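Local coordinates for MdbA protein (Corynebacterium diphtheriae, PDB 5C00), which acts as a thiol-disulfide oxidoreductase of the thioredoxin-like DsbA family, probably forming disulfide bonds in exported proteins and needed for viability, pilus assembly, toxin production and virulence, at residues I47-D52 with P186-D191. Residues are numbered along the deposited sequence; the frame is centred on the assembly and turned at random.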
ATOM      1  N   ILE A  47       4.955   4.745 -12.303  1.00 23.74           N
ATOM      2  CA  ILE A  47       5.103   5.519 -11.087  1.00 23.07           C
ATOM      3  C   ILE A  47       5.751   4.606 -10.090  1.00 21.88           C
ATOM      4  O   ILE A  47       5.383   3.447  -9.992  1.00 23.45           O
ATOM      5  CB  ILE A  47       3.749   5.990 -10.571  1.00 23.35           C
ATOM      6  CG1 ILE A  47       2.940   6.664 -11.674  1.00 23.70           C
ATOM      7  CG2 ILE A  47       3.903   6.862  -9.343  1.00 23.60           C
ATOM      8  CD1 ILE A  47       3.531   7.943 -12.199  1.00 25.58           C
ATOM      9  N   ASP A  48       6.727   5.113  -9.364  1.00 20.51           N
ATOM     10  CA  ASP A  48       7.206   4.437  -8.175  1.00 21.46           C
ATOM     11  C   ASP A  48       6.801   5.291  -7.006  1.00 20.19           C
ATOM     12  O   ASP A  48       7.183   6.453  -6.905  1.00 19.40           O
ATOM     13  CB  ASP A  48       8.713   4.235  -8.225  1.00 23.50           C
ATOM     14  CG  ASP A  48       9.135   3.275  -9.324  1.00 26.14           C
ATOM     15  OD1 ASP A  48       8.748   2.103  -9.266  1.00 25.18           O
ATOM     16  OD2 ASP A  48       9.856   3.714 -10.257  1.00 27.16           O
ATOM     17  N   PHE A  49       5.917   4.725  -6.178  1.00 18.99           N
ATOM     18  CA  PHE A  49       5.340   5.461  -5.075  0.60 18.16           C
ATOM     19  C   PHE A  49       5.770   4.738  -3.820  1.00 17.68           C
ATOM     20  O   PHE A  49       5.374   3.605  -3.567  1.00 16.62           O
ATOM     21  CB  PHE A  49       3.832   5.501  -5.264  0.60 18.71           C
ATOM     22  CG  PHE A  49       3.077   6.328  -4.254  0.60 19.07           C
ATOM     23  CD1 PHE A  49       3.702   7.142  -3.320  0.60 19.32           C
ATOM     24  CD2 PHE A  49       1.685   6.280  -4.266  0.60 20.26           C
ATOM     25  CE1 PHE A  49       2.965   7.876  -2.413  0.60 20.47           C
ATOM     26  CE2 PHE A  49       0.941   7.012  -3.360  0.60 20.84           C
ATOM     27  CZ  PHE A  49       1.583   7.812  -2.431  0.60 21.63           C
ATOM     28  N   TYR A  50       6.579   5.419  -3.028  1.00 17.42           N
ATOM     29  CA  TYR A  50       7.161   4.859  -1.805  1.00 17.48           C
ATOM     30  C   TYR A  50       6.359   5.342  -0.607  1.00 19.14           C
ATOM     31  O   TYR A  50       6.138   6.538  -0.457  1.00 18.09           O
ATOM     32  CB  TYR A  50       8.607   5.259  -1.658  1.00 19.59           C
ATOM     33  CG  TYR A  50       9.536   4.719  -2.733  1.00 19.70           C
ATOM     34  CD1 TYR A  50       9.680   5.373  -3.951  1.00 20.88           C
ATOM     35  CD2 TYR A  50      10.290   3.551  -2.512  1.00 20.72           C
ATOM     36  CE1 TYR A  50      10.523   4.879  -4.949  1.00 20.53           C
ATOM     37  CE2 TYR A  50      11.154   3.065  -3.485  1.00 20.59           C
ATOM     38  CZ  TYR A  50      11.240   3.718  -4.703  1.00 21.58           C
ATOM     39  OH  TYR A  50      12.143   3.251  -5.630  1.00 26.02           O
ATOM     40  N   GLU A  51       5.920   4.405   0.220  1.00 18.77           N
ATOM     41  CA  GLU A  51       5.213   4.787   1.426  1.00 19.14           C
ATOM     42  C   GLU A  51       5.494   3.794   2.524  1.00 18.07           C
ATOM     43  O   GLU A  51       6.029   2.690   2.302  1.00 16.70           O
ATOM     44  CB  GLU A  51       3.701   4.998   1.184  1.00 20.65           C
ATOM     45  CG  GLU A  51       2.970   3.828   0.673  1.00 23.71           C
ATOM     46  CD  GLU A  51       1.486   4.082   0.203  1.00 25.87           C
ATOM     47  OE1 GLU A  51       0.922   3.090  -0.237  1.00 28.46           O
ATOM     48  OE2 GLU A  51       0.928   5.217   0.213  1.00 28.94           O
ATOM     49  N   ASP A  52       5.140   4.214   3.724  1.00 17.37           N
ATOM     50  CA  ASP A  52       5.281   3.379   4.954  1.00 16.92           C
ATOM     51  C   ASP A  52       3.952   3.523   5.729  1.00 16.47           C
ATOM     52  O   ASP A  52       3.439   4.639   5.907  1.00 15.31           O
ATOM     53  CB  ASP A  52       6.535   3.861   5.684  1.00 17.58           C
ATOM     54  CG  ASP A  52       6.839   3.093   6.991  1.00 17.99           C
ATOM     55  OD1 ASP A  52       5.955   2.939   7.859  1.00 16.67           O
ATOM     56  OD2 ASP A  52       8.007   2.706   7.172  1.00 18.06           O
ATOM     57  N   PRO A 186       6.318  10.163   2.195  1.00 17.79           N
ATOM     58  CA  PRO A 186       6.137   9.599   0.867  1.00 18.11           C
ATOM     59  C   PRO A 186       7.142  10.127  -0.160  1.00 18.96           C
ATOM     60  O   PRO A 186       7.637  11.249  -0.032  1.00 18.95           O
ATOM     61  CB  PRO A 186       4.773  10.075   0.456  1.00 17.60           C
ATOM     62  CG  PRO A 186       4.618  11.414   1.117  1.00 18.21           C
ATOM     63  CD  PRO A 186       5.331  11.242   2.443  1.00 18.23           C
ATOM     64  N   ARG A 187       7.385   9.324  -1.196  1.00 17.34           N
ATOM     65  CA  ARG A 187       8.173   9.762  -2.339  1.00 18.74           C
ATOM     66  C   ARG A 187       7.499   9.271  -3.616  1.00 18.17           C
ATOM     67  O   ARG A 187       7.006   8.157  -3.658  1.00 17.44           O
ATOM     68  CB  ARG A 187       9.601   9.167  -2.297  1.00 19.11           C
ATOM     69  CG  ARG A 187      10.341   9.280  -0.967  1.00 20.38           C
ATOM     70  CD  ARG A 187      10.867  10.654  -0.654  1.00 20.84           C
ATOM     71  NE  ARG A 187      12.023  10.934  -1.484  1.00 21.02           N
ATOM     72  CZ  ARG A 187      13.272  10.498  -1.275  1.00 21.81           C
ATOM     73  NH1 ARG A 187      13.621   9.879  -0.157  1.00 22.28           N
ATOM     74  NH2 ARG A 187      14.189  10.747  -2.181  1.00 21.62           N
ATOM     75  N   VAL A 188       7.510  10.081  -4.658  1.00 17.88           N
ATOM     76  CA  VAL A 188       6.925   9.692  -5.924  1.00 18.33           C
ATOM     77  C   VAL A 188       7.925   9.961  -7.067  1.00 18.86           C
ATOM     78  O   VAL A 188       8.562  11.006  -7.105  1.00 19.95           O
ATOM     79  CB  VAL A 188       5.655  10.496  -6.170  1.00 18.93           C
ATOM     80  CG1 VAL A 188       5.123  10.264  -7.586  1.00 18.73           C
ATOM     81  CG2 VAL A 188       4.598  10.190  -5.096  1.00 18.96           C
ATOM     82  N   PHE A 189       8.047   9.017  -7.968  1.00 19.48           N
ATOM     83  CA  PHE A 189       8.847   9.166  -9.181  1.00 20.99           C
ATOM     84  C   PHE A 189       7.947   8.876 -10.359  1.00 22.59           C
ATOM     85  O   PHE A 189       7.089   7.937 -10.313  1.00 22.80           O
ATOM     86  CB  PHE A 189      10.002   8.123  -9.190  1.00 21.53           C
ATOM     87  CG  PHE A 189      11.042   8.322  -8.099  1.00 22.40           C
ATOM     88  CD1 PHE A 189      10.768   8.019  -6.784  1.00 21.58           C
ATOM     89  CD2 PHE A 189      12.329   8.762  -8.413  1.00 23.31           C
ATOM     90  CE1 PHE A 189      11.724   8.186  -5.777  1.00 22.95           C
ATOM     91  CE2 PHE A 189      13.282   8.902  -7.439  1.00 23.40           C
ATOM     92  CZ  PHE A 189      12.979   8.658  -6.113  1.00 23.43           C
ATOM     93  N   ILE A 190       8.142   9.609 -11.432  1.00 23.21           N
ATOM     94  CA  ILE A 190       7.425   9.424 -12.675  1.00 25.42           C
ATOM     95  C   ILE A 190       8.472   9.011 -13.707  1.00 26.58           C
ATOM     96  O   ILE A 190       9.396   9.768 -13.977  1.00 24.41           O
ATOM     97  CB  ILE A 190       6.744  10.733 -13.142  1.00 26.03           C
ATOM     98  CG1 ILE A 190       5.698  11.184 -12.119  1.00 26.84           C
ATOM     99  CG2 ILE A 190       6.137  10.547 -14.546  1.00 26.03           C
ATOM    100  CD1 ILE A 190       5.059  12.552 -12.314  1.00 26.51           C
ATOM    101  N   ASP A 191       8.378   7.781 -14.211  1.00 29.50           N
ATOM    102  CA  ASP A 191       9.379   7.276 -15.157  1.00 32.13           C
ATOM    103  C   ASP A 191      10.805   7.550 -14.683  1.00 32.41           C
ATOM    104  O   ASP A 191      11.639   8.045 -15.461  1.00 30.29           O
ATOM    105  CB  ASP A 191       9.164   7.913 -16.547  1.00 35.47           C
ATOM    106  CG  ASP A 191       7.886   7.469 -17.202  1.00 38.21           C
ATOM    107  OD1 ASP A 191       7.462   6.310 -16.978  1.00 36.13           O
ATOM    108  OD2 ASP A 191       7.312   8.280 -17.960  1.00 40.47           O
TER
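Asp48 and Tyr50 pair with Phe189 and Arg187 through four backbone hydrogen bonds, joining 47-52 to 187-190 in antiparallel fashion, the axes of these segments 4.8 Å apart at closest approach. The straightest bond runs from Tyr50 N to Arg187 O (2.8 Å, N-H...O angle 173°). Phe49-Val188, between them, and Ile47-Ile190, beyond Asp48-Phe189, are the non-hydrogen-bonded pairs. On their face of the sheet, in the conformer described, Phe49 CG is anti to the backbone N (chi1 -175°), which brings CD1 to 3.6 Å from Val188 CG2, while CE1 meets Pro186 CB at 4.0 Å near the ring plane. Ile47 splits its two branches: CG2 reaches Val188 CG1, whereas CD1 lies 3.9 Å from Ile190 CG1. On the other face, Tyr50 CE1 comes 3.6 Å from both CD1 and CE1 of Phe189, the ring planes turned 70° in an oblique pair; Leu176 of helix 162-180 touches both rings. Beside them, Asp48 turns its carboxylate to Arg83 of the adjacent strand 78-85, and the bent Arg187 chain leads away, its NE in a salt bridge with Glu194 and its terminal nitrogens bonded to Gly180, Ser182 and Ser184. Pro186, which follows a cis peptide bond, touches Cys58 of the probable CxxC motif at the start of helix 56-74. This pairing of a central strand with the strand after the cis-proline is characteristic of the thioredoxin fold, in which that proline loop lies against the redox-active cysteines.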